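OBG-type G domain-containing protein (Pyrococcus horikoshii, PDB 2E87) probably binds GTP as an Obg-type GTPase of the NOG1 family, is captured here with GDP, and has no established cellular role. Local coordinates at residues 6-11 with 66-71; 41-46 with 114-119; 73-78 with 163-168. One frame throughout, in Å; residues are numbered along the deposited sequence.

Interaction 1: residues 6-11 with 66-71; sequences ERMPTV and ERTPGL. With SO4 (sulfate ion), chain B.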
loop_
_atom_site.group_PDB
_atom_site.type_symbol
_atom_site.label_atom_id
_atom_site.label_comp_id
_atom_site.label_asym_id
_atom_site.label_seq_id
_atom_site.Cartn_x
_atom_site.Cartn_y
_atom_site.Cartn_z
ATOM N N GLU A 6 -0.202 9.051 1.399
ATOM C CA GLU A 6 -0.791 10.243 1.998
ATOM C C GLU A 6 -0.269 11.511 1.337
ATOM O O GLU A 6 -0.956 12.524 1.300
ATOM C CB GLU A 6 -0.514 10.281 3.502
ATOM C CG GLU A 6 0.876 10.755 3.876
ATOM C CD GLU A 6 0.844 12.089 4.599
ATOM O OE1 GLU A 6 0.205 12.163 5.672
ATOM O OE2 GLU A 6 1.451 13.061 4.097
ATOM N N ARG A 7 0.940 11.439 0.799
ATOM C CA ARG A 7 1.567 12.579 0.135
ATOM C C ARG A 7 1.162 12.721 -1.335
ATOM O O ARG A 7 1.420 13.755 -1.956
ATOM C CB ARG A 7 3.094 12.455 0.211
ATOM C CG ARG A 7 3.723 12.900 1.528
ATOM C CD ARG A 7 4.473 14.220 1.341
ATOM N NE ARG A 7 5.568 14.106 0.371
ATOM C CZ ARG A 7 6.164 15.142 -0.215
ATOM N NH1 ARG A 7 5.776 16.384 0.062
ATOM N NH2 ARG A 7 7.149 14.934 -1.083
HETATM N N MSE A 8 0.555 11.681 -1.904
HETATM C CA MSE A 8 0.149 11.751 -3.305
HETATM C C MSE A 8 -0.914 12.847 -3.471
HETATM O O MSE A 8 -2.003 12.786 -2.905
HETATM C CB MSE A 8 -0.376 10.393 -3.790
HETATM C CG MSE A 8 -0.778 10.379 -5.262
HETATM SE SE MSE A 8 -1.454 8.658 -5.897
HETATM C CE MSE A 8 -2.398 8.109 -4.317
ATOM N N PRO A 9 -0.595 13.863 -4.261
ATOM C CA PRO A 9 -1.459 15.006 -4.543
ATOM C C PRO A 9 -2.653 14.699 -5.433
ATOM O O PRO A 9 -2.690 13.700 -6.153
ATOM C CB PRO A 9 -0.510 15.979 -5.210
ATOM C CG PRO A 9 0.313 15.050 -6.062
ATOM C CD PRO A 9 0.592 13.871 -5.138
ATOM N N THR A 10 -3.647 15.567 -5.366
ATOM C CA THR A 10 -4.810 15.405 -6.202
ATOM C C THR A 10 -4.308 15.729 -7.612
ATOM O O THR A 10 -3.596 16.711 -7.820
ATOM C CB THR A 10 -5.918 16.374 -5.761
ATOM O OG1 THR A 10 -6.461 15.927 -4.512
ATOM C CG2 THR A 10 -7.022 16.437 -6.799
ATOM N N VAL A 11 -4.648 14.875 -8.565
ATOM C CA VAL A 11 -4.231 15.054 -9.949
ATOM C C VAL A 11 -5.256 15.888 -10.701
ATOM O O VAL A 11 -6.435 15.554 -10.715
ATOM C CB VAL A 11 -4.109 13.697 -10.665
ATOM C CG1 VAL A 11 -3.818 13.910 -12.114
ATOM C CG2 VAL A 11 -3.020 12.867 -10.028
ATOM N N GLU A 66 6.841 12.991 -8.503
ATOM C CA GLU A 66 7.753 13.137 -7.373
ATOM C C GLU A 66 7.163 12.764 -6.022
ATOM O O GLU A 66 7.824 12.119 -5.216
ATOM C CB GLU A 66 8.316 14.567 -7.317
ATOM C CG GLU A 66 9.046 14.994 -8.601
ATOM C CD GLU A 66 9.556 16.437 -8.576
ATOM O OE1 GLU A 66 8.939 17.291 -7.896
ATOM O OE2 GLU A 66 10.566 16.717 -9.263
ATOM N N ARG A 67 5.917 13.141 -5.780
ATOM C CA ARG A 67 5.293 12.864 -4.495
ATOM C C ARG A 67 4.612 11.511 -4.338
ATOM O O ARG A 67 4.100 11.196 -3.265
ATOM C CB ARG A 67 4.299 13.967 -4.157
ATOM C CG ARG A 67 4.928 15.346 -4.075
ATOM C CD ARG A 67 3.915 16.333 -3.546
ATOM N NE ARG A 67 4.389 17.709 -3.582
ATOM C CZ ARG A 67 3.602 18.756 -3.365
ATOM N NH1 ARG A 67 2.315 18.566 -3.102
ATOM N NH2 ARG A 67 4.094 19.987 -3.419
ATOM N N THR A 68 4.586 10.718 -5.397
ATOM C CA THR A 68 3.970 9.409 -5.307
ATOM C C THR A 68 5.127 8.438 -5.200
ATOM O O THR A 68 6.034 8.460 -6.016
ATOM C CB THR A 68 3.132 9.079 -6.563
ATOM O OG1 THR A 68 2.270 10.183 -6.863
ATOM C CG2 THR A 68 2.291 7.836 -6.330
ATOM N N PRO A 69 5.119 7.578 -4.182
ATOM C CA PRO A 69 6.223 6.628 -4.043
ATOM C C PRO A 69 6.292 5.639 -5.206
ATOM O O PRO A 69 5.260 5.206 -5.727
ATOM C CB PRO A 69 5.891 5.932 -2.735
ATOM C CG PRO A 69 4.392 5.822 -2.824
ATOM C CD PRO A 69 4.023 7.239 -3.256
ATOM N N GLY A 70 7.507 5.305 -5.630
ATOM C CA GLY A 70 7.641 4.319 -6.684
ATOM C C GLY A 70 7.215 3.007 -6.044
ATOM O O GLY A 70 7.628 2.699 -4.925
ATOM N N LEU A 71 6.380 2.237 -6.721
ATOM C CA LEU A 71 5.916 0.986 -6.148
ATOM C C LEU A 71 7.061 0.048 -5.732
ATOM O O LEU A 71 6.959 -0.641 -4.722
ATOM C CB LEU A 71 4.971 0.274 -7.125
ATOM C CG LEU A 71 3.751 1.057 -7.645
ATOM C CD1 LEU A 71 2.851 0.096 -8.418
ATOM C CD2 LEU A 71 2.960 1.686 -6.506
HETATM S S SO4 B . 8.818 2.307 -9.383
HETATM O O1 SO4 B . 9.573 2.838 -8.169
HETATM O O2 SO4 B . 7.344 2.773 -9.408
HETATM O O3 SO4 B . 9.548 2.904 -10.595
HETATM O O4 SO4 B . 8.804 0.796 -9.327
#
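Arg67 lays its alkyl chain across the side chain and the carbonyl of Arg7. CB of Arg67 sits 3.6 Å from the backbone O of Arg7. Farther out, CG of Arg67 lies over one face of the Arg7 guanidinium, near its rim, at 3.7 Å from NH2 of Arg7. The Arg67 chain is extended from CG to NE. Arg7 is bent at chi2 and chi3. The two chains cross at about a right angle. Their guanidinium planes are 30° apart. NH1 of Arg7 is 4.1 Å from NE of Arg67, two like charges close together, which would probably repel. The overlap therefore depends on the carbons of Arg67 rather than on charge. Pro9 adds its CD at 3.8 Å from CB of Arg67.

Deeper in, Met8, a selenomethionine, is extended at its first two torsions (chi1 -178°, chi2 -180°). CG of Met8 lies 3.4 Å from OG1 of Thr68, and SE of Met8 lies 3.9 Å from CG2 of Thr68. OG1 of Thr68 is hydrogen-bonded to the carbonyl of Val64, one turn back; its contact with Met8 is van der Waals. No hydrogen bond joins the two segments. A sulfate, probably from the crystallisation liquor, takes a weak bond from the backbone N of Leu71 and is also held by Ser72 and His92.

The crossing lies in the NOG1 N-terminal helical domain, where the loop before helix 14-30 passes the end of helix 38-67. Thr68 also touches Phe91 and Met95 of helix 88-117. The backbone N of Val11 is bonded to Asn151 of helix 144-156.

Interaction 2: residues 41-46 with 114-119; sequences KARLRE and ERIRYS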
loop_
_atom_site.group_PDB
_atom_site.type_symbol
_atom_site.label_atom_id
_atom_site.label_comp_id
_atom_site.label_asym_id
_atom_site.label_seq_id
_atom_site.Cartn_x
_atom_site.Cartn_y
_atom_site.Cartn_z
ATOM N N LYS A 41 8.094 42.784 -30.049
ATOM C CA LYS A 41 7.325 42.759 -28.803
ATOM C C LYS A 41 6.291 41.645 -28.777
ATOM O O LYS A 41 6.125 40.974 -27.763
ATOM C CB LYS A 41 6.641 44.114 -28.569
ATOM C CG LYS A 41 7.616 45.217 -28.172
ATOM C CD LYS A 41 6.901 46.478 -27.704
ATOM C CE LYS A 41 7.904 47.505 -27.192
ATOM N NZ LYS A 41 7.294 48.840 -26.922
ATOM N N ALA A 42 5.589 41.462 -29.887
ATOM C CA ALA A 42 4.605 40.397 -29.982
ATOM C C ALA A 42 5.363 39.065 -29.890
ATOM O O ALA A 42 4.956 38.146 -29.173
ATOM C CB ALA A 42 3.857 40.498 -31.304
ATOM N N ARG A 43 6.484 38.990 -30.604
ATOM C CA ARG A 43 7.322 37.800 -30.635
ATOM C C ARG A 43 7.852 37.401 -29.253
ATOM O O ARG A 43 7.914 36.215 -28.930
ATOM C CB ARG A 43 8.480 38.013 -31.622
ATOM C CG ARG A 43 9.461 36.845 -31.738
ATOM C CD ARG A 43 10.380 36.987 -32.956
ATOM N NE ARG A 43 11.273 38.145 -32.878
ATOM C CZ ARG A 43 11.565 38.938 -33.910
ATOM N NH1 ARG A 43 11.037 38.708 -35.109
ATOM N NH2 ARG A 43 12.376 39.973 -33.740
ATOM N N LEU A 44 8.229 38.378 -28.433
ATOM C CA LEU A 44 8.732 38.075 -27.094
ATOM C C LEU A 44 7.584 37.712 -26.167
ATOM O O LEU A 44 7.784 37.080 -25.138
ATOM C CB LEU A 44 9.474 39.272 -26.493
ATOM C CG LEU A 44 10.691 39.826 -27.236
ATOM C CD1 LEU A 44 11.263 40.998 -26.452
ATOM C CD2 LEU A 44 11.733 38.735 -27.406
ATOM N N ARG A 45 6.381 38.139 -26.516
ATOM C CA ARG A 45 5.227 37.831 -25.692
ATOM C C ARG A 45 4.807 36.401 -25.968
ATOM O O ARG A 45 4.529 35.637 -25.044
ATOM C CB ARG A 45 4.048 38.774 -25.998
ATOM C CG ARG A 45 4.018 40.023 -25.152
ATOM C CD ARG A 45 2.617 40.605 -25.025
ATOM N NE ARG A 45 2.637 41.858 -24.272
ATOM C CZ ARG A 45 2.906 43.045 -24.809
ATOM N NH1 ARG A 45 3.167 43.143 -26.107
ATOM N NH2 ARG A 45 2.932 44.130 -24.048
ATOM N N GLU A 46 4.758 36.061 -27.253
ATOM C CA GLU A 46 4.371 34.735 -27.688
ATOM C C GLU A 46 5.356 33.711 -27.140
ATOM O O GLU A 46 4.962 32.620 -26.738
ATOM C CB GLU A 46 4.309 34.705 -29.210
ATOM C CG GLU A 46 3.278 35.676 -29.763
ATOM C CD GLU A 46 1.845 35.257 -29.467
ATOM O OE1 GLU A 46 1.603 34.632 -28.421
ATOM O OE2 GLU A 46 0.948 35.571 -30.272
ATOM N N GLU A 114 12.005 28.182 -30.668
ATOM C CA GLU A 114 12.969 28.400 -31.746
ATOM C C GLU A 114 12.295 28.948 -32.996
ATOM O O GLU A 114 12.735 29.953 -33.539
ATOM C CB GLU A 114 13.711 27.105 -32.102
ATOM C CG GLU A 114 14.868 27.298 -33.096
ATOM C CD GLU A 114 14.545 26.850 -34.525
ATOM O OE1 GLU A 114 13.375 26.953 -34.957
ATOM O OE2 GLU A 114 15.479 26.405 -35.230
ATOM N N ARG A 115 11.237 28.289 -33.459
ATOM C CA ARG A 115 10.529 28.748 -34.652
ATOM C C ARG A 115 10.067 30.185 -34.521
ATOM O O ARG A 115 10.209 30.966 -35.458
ATOM C CB ARG A 115 9.297 27.891 -34.956
ATOM C CG ARG A 115 9.465 26.952 -36.124
ATOM C CD ARG A 115 10.259 25.762 -35.671
ATOM N NE ARG A 115 10.702 24.896 -36.758
ATOM C CZ ARG A 115 11.226 23.695 -36.550
ATOM N NH1 ARG A 115 11.349 23.265 -35.312
ATOM N NH2 ARG A 115 11.621 22.933 -37.558
ATOM N N ILE A 116 9.495 30.519 -33.367
ATOM C CA ILE A 116 8.991 31.864 -33.127
ATOM C C ILE A 116 10.150 32.848 -33.017
ATOM O O ILE A 116 10.170 33.867 -33.696
ATOM C CB ILE A 116 8.126 31.917 -31.832
ATOM C CG1 ILE A 116 6.860 31.078 -32.029
ATOM C CG2 ILE A 116 7.736 33.369 -31.498
ATOM C CD1 ILE A 116 6.139 30.743 -30.737
ATOM N N ARG A 117 11.112 32.533 -32.160
ATOM C CA ARG A 117 12.272 33.385 -31.969
ATOM C C ARG A 117 12.920 33.709 -33.305
ATOM O O ARG A 117 13.416 34.813 -33.517
ATOM C CB ARG A 117 13.305 32.686 -31.081
ATOM C CG ARG A 117 14.639 33.416 -31.013
ATOM C CD ARG A 117 15.774 32.492 -30.601
ATOM N NE ARG A 117 17.060 33.188 -30.580
ATOM C CZ ARG A 117 18.236 32.584 -30.441
ATOM N NH1 ARG A 117 18.295 31.263 -30.312
ATOM N NH2 ARG A 117 19.354 33.301 -30.427
ATOM N N TYR A 118 12.880 32.744 -34.214
ATOM C CA TYR A 118 13.517 32.881 -35.512
ATOM C C TYR A 118 12.629 33.406 -36.658
ATOM O O TYR A 118 13.050 33.445 -37.817
ATOM C CB TYR A 118 14.130 31.519 -35.866
ATOM C CG TYR A 118 15.195 31.578 -36.911
ATOM C CD1 TYR A 118 16.427 32.177 -36.639
ATOM C CD2 TYR A 118 14.951 31.105 -38.203
ATOM C CE1 TYR A 118 17.393 32.312 -37.641
ATOM C CE2 TYR A 118 15.906 31.236 -39.213
ATOM C CZ TYR A 118 17.121 31.842 -38.929
ATOM O OH TYR A 118 18.045 32.005 -39.936
ATOM N N SER A 119 11.412 33.832 -36.341
ATOM C CA SER A 119 10.489 34.327 -37.368
ATOM C C SER A 119 10.372 35.852 -37.421
ATOM O O SER A 119 10.781 36.549 -36.490
ATOM C CB SER A 119 9.100 33.732 -37.138
ATOM O OG SER A 119 8.209 34.110 -38.166
#
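OG of Ser119 is held by two hydrogen bonds, one with OE1 of Glu124 and one with the backbone N of Asp121. They hold the turn that follows helix 88-117, and the carbonyl of the same serine faces helix 38-67. There NH1 of Arg43 reaches O of Ser119 at 2.6 Å. The oxygen lies at the guanidinium edge, near its plane, yet the bond is weak because the N-H is bent away from it (122°). The same NH1 has a second, weak bond to OD1 of Asn120.

Arg43 starts with CG anti to the backbone N and stays extended at chi2. This puts CD of Arg43 beside the backbone O of Ile116, at 3.2 Å. CD of Arg43 is also 3.8 Å from the backbone O of Arg117. The turn at chi3 (65°) then swings the guanidinium toward Ser119. Carbonyls at this helix end would probably favour a positive charge beside them. The apolar part is small. CG2 of Ile116 lies 3.9 Å from CG of Arg43, the two side chains sliding past each other in opposite directions. CB of Glu46 is 4.3 Å from CG2 of Ile116, while its carboxylate leads away to salt bridges with Arg129 and Arg49.

An alanine at Arg43 would lose both weak bonds of NH1 and the CG and CD contacts, and would probably loosen the link between helix 38-67 and this turn.

Helices 38-67 and 88-117 run antiparallel here, and the arginine joins one to the turn that ends the other, in the helical bundle of the NOG1 N-terminal domain.

Interaction 3: residues 73-78 with 163-168; sequences TLPKFY and VDLEIP. With SO4 (sulfate ion), chain D.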
loop_
_atom_site.group_PDB
_atom_site.type_symbol
_atom_site.label_atom_id
_atom_site.label_comp_id
_atom_site.label_asym_id
_atom_site.label_seq_id
_atom_site.Cartn_x
_atom_site.Cartn_y
_atom_site.Cartn_z
ATOM N N THR A 73 9.739 0.741 -4.381
ATOM C CA THR A 73 10.313 1.199 -3.116
ATOM C C THR A 73 9.442 0.808 -1.914
ATOM O O THR A 73 9.811 1.040 -0.767
ATOM C CB THR A 73 10.469 2.737 -3.084
ATOM O OG1 THR A 73 9.183 3.351 -2.910
ATOM C CG2 THR A 73 11.104 3.238 -4.381
ATOM N N LEU A 74 8.287 0.213 -2.176
ATOM C CA LEU A 74 7.391 -0.176 -1.103
ATOM C C LEU A 74 7.643 -1.569 -0.576
ATOM O O LEU A 74 8.185 -2.424 -1.270
ATOM C CB LEU A 74 5.934 -0.092 -1.579
ATOM C CG LEU A 74 5.437 1.312 -1.944
ATOM C CD1 LEU A 74 3.962 1.293 -2.239
ATOM C CD2 LEU A 74 5.716 2.257 -0.800
ATOM N N PRO A 75 7.288 -1.811 0.686
ATOM C CA PRO A 75 7.493 -3.161 1.218
ATOM C C PRO A 75 6.596 -4.092 0.373
ATOM O O PRO A 75 5.533 -3.671 -0.091
ATOM C CB PRO A 75 7.007 -3.029 2.657
ATOM C CG PRO A 75 7.377 -1.619 3.000
ATOM C CD PRO A 75 6.974 -0.853 1.760
ATOM N N LYS A 76 7.026 -5.332 0.164
ATOM C CA LYS A 76 6.278 -6.306 -0.631
ATOM C C LYS A 76 4.809 -6.402 -0.278
ATOM O O LYS A 76 3.972 -6.572 -1.153
ATOM C CB LYS A 76 6.905 -7.694 -0.523
ATOM C CG LYS A 76 8.248 -7.798 -1.215
ATOM C CD LYS A 76 8.734 -9.240 -1.314
ATOM C CE LYS A 76 10.066 -9.334 -2.059
ATOM N NZ LYS A 76 10.434 -10.752 -2.382
ATOM N N PHE A 77 4.504 -6.297 1.008
ATOM C CA PHE A 77 3.129 -6.370 1.474
ATOM C C PHE A 77 2.277 -5.283 0.827
ATOM O O PHE A 77 1.186 -5.565 0.340
ATOM C CB PHE A 77 3.090 -6.255 3.006
ATOM C CG PHE A 77 1.708 -6.115 3.575
ATOM C CD1 PHE A 77 0.817 -7.186 3.560
ATOM C CD2 PHE A 77 1.292 -4.894 4.116
ATOM C CE1 PHE A 77 -0.470 -7.050 4.076
ATOM C CE2 PHE A 77 0.003 -4.746 4.635
ATOM C CZ PHE A 77 -0.883 -5.835 4.614
ATOM N N TYR A 78 2.773 -4.046 0.824
ATOM C CA TYR A 78 2.030 -2.947 0.207
ATOM C C TYR A 78 2.019 -3.079 -1.321
ATOM O O TYR A 78 1.042 -2.714 -1.977
ATOM C CB TYR A 78 2.599 -1.590 0.619
ATOM C CG TYR A 78 2.089 -1.096 1.957
ATOM C CD1 TYR A 78 0.768 -1.302 2.329
ATOM C CD2 TYR A 78 2.912 -0.405 2.839
ATOM C CE1 TYR A 78 0.271 -0.848 3.524
ATOM C CE2 TYR A 78 2.416 0.066 4.063
ATOM C CZ TYR A 78 1.088 -0.164 4.390
ATOM O OH TYR A 78 0.555 0.291 5.570
ATOM N N VAL A 163 -0.559 -0.581 9.272
ATOM C CA VAL A 163 0.138 -1.485 10.191
ATOM C C VAL A 163 1.650 -1.313 10.125
ATOM O O VAL A 163 2.185 -0.756 9.164
ATOM C CB VAL A 163 -0.189 -2.959 9.891
ATOM C CG1 VAL A 163 -1.616 -3.237 10.223
ATOM C CG2 VAL A 163 0.063 -3.257 8.441
ATOM N N ASP A 164 2.334 -1.799 11.155
ATOM C CA ASP A 164 3.784 -1.690 11.221
ATOM C C ASP A 164 4.395 -2.729 10.312
ATOM O O ASP A 164 4.099 -3.919 10.425
ATOM C CB ASP A 164 4.280 -1.904 12.661
ATOM C CG ASP A 164 5.710 -1.413 12.863
ATOM O OD1 ASP A 164 6.609 -1.891 12.137
ATOM O OD2 ASP A 164 5.934 -0.551 13.746
ATOM N N LEU A 165 5.270 -2.288 9.420
ATOM C CA LEU A 165 5.887 -3.213 8.494
ATOM C C LEU A 165 7.323 -3.614 8.791
ATOM O O LEU A 165 7.917 -4.366 8.024
ATOM C CB LEU A 165 5.791 -2.657 7.080
ATOM C CG LEU A 165 4.354 -2.374 6.654
ATOM C CD1 LEU A 165 4.352 -2.041 5.188
ATOM C CD2 LEU A 165 3.471 -3.581 6.905
ATOM N N GLU A 166 7.885 -3.133 9.895
ATOM C CA GLU A 166 9.255 -3.504 10.231
ATOM C C GLU A 166 9.326 -4.545 11.330
ATOM O O GLU A 166 10.003 -5.556 11.192
ATOM C CB GLU A 166 10.078 -2.302 10.700
ATOM C CG GLU A 166 10.417 -1.274 9.651
ATOM C CD GLU A 166 11.553 -0.369 10.107
ATOM O OE1 GLU A 166 11.478 0.184 11.231
ATOM O OE2 GLU A 166 12.526 -0.218 9.339
ATOM N N ILE A 167 8.638 -4.289 12.432
ATOM C CA ILE A 167 8.696 -5.204 13.563
ATOM C C ILE A 167 8.051 -6.572 13.330
ATOM O O ILE A 167 7.107 -6.715 12.540
ATOM C CB ILE A 167 8.082 -4.549 14.805
ATOM C CG1 ILE A 167 6.571 -4.421 14.646
ATOM C CG2 ILE A 167 8.709 -3.172 15.013
ATOM C CD1 ILE A 167 5.873 -4.048 15.929
ATOM N N PRO A 168 8.542 -7.599 14.040
ATOM C CA PRO A 168 7.984 -8.950 13.872
ATOM C C PRO A 168 6.473 -8.944 14.092
ATOM O O PRO A 168 5.968 -8.316 15.024
ATOM C CB PRO A 168 8.715 -9.777 14.936
ATOM C CG PRO A 168 9.967 -8.945 15.264
ATOM C CD PRO A 168 9.428 -7.538 15.215
HETATM S S SO4 D . 9.943 -6.180 2.440
HETATM O O1 SO4 D . 9.397 -5.824 3.839
HETATM O O2 SO4 D . 8.854 -6.406 1.414
HETATM O O3 SO4 D . 10.831 -5.023 1.982
HETATM O O4 SO4 D . 10.731 -7.498 2.495
#
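Leu165 directs CB at the start of helix 76-86 and sends CG anti to its own carbonyl carbon (chi1 -57°). CG of Leu165 lies 4.1 Å from CE2 of Tyr78. Beyond it the two methyls part. CD1 of Leu165 reaches CG of Pro75 at 3.8 Å. CD2 of Leu165 meets CD2 of Phe77 at 3.8 Å. The leucine crosses both Pro75 and Phe77 at about a right angle. Leu246 touches the same side chain.

The arrangement joins two parts of the protein. Residues 73-78 begin a helix of the helical bundle, with Pro75 at its N-cap. Residues 163-168 lie in the loop between helix 144-156 and strand 169-173, the strand that leads to the nucleotide-binding loop of the G domain. An Asx turn shapes this connection. OD1 of Asp164 is met nearly along its C-O axis by the backbone N of Glu166 at 2.9 Å. The backbone N of Ile167 reaches the same OD1 from above the carboxylate plane at 3.2 Å.

Val163 widens the apolar patch, with its CG2 4.1 Å from CE2 of Phe77. Phe77 in turn lays CD2 over one face of the Tyr78 ring, toward its rim. The hydroxyl of Tyr78 is hydrogen-bonded to the carbonyl of Pro161. At the helix start, the backbone N of Lys76 gives a very short bond of 2.5 Å to O2 of a sulfate, probably from the crystallisation liquor.

Interactions 1 and 2 both use helix 38-67, near its two ends. Their centres are 37 Å apart and their nearest atoms about 24 Å, so they do not touch. Interactions 1 and 3 do touch, though their centres lie 18 Å apart. CB of Pro69 packs on CD2 of Leu74 at 4.2 Å, in the short link between helices 38-67 and 76-86. Interaction 2 is remote from interaction 3, with centres 53 Å apart. Along the bundle, 41-46 with 114-119 is therefore the far end, and 73-78 with 163-168 lies where the bundle meets the G domain. All three lie away from the GDP site, which residues such as Lys180 and Asp291 line.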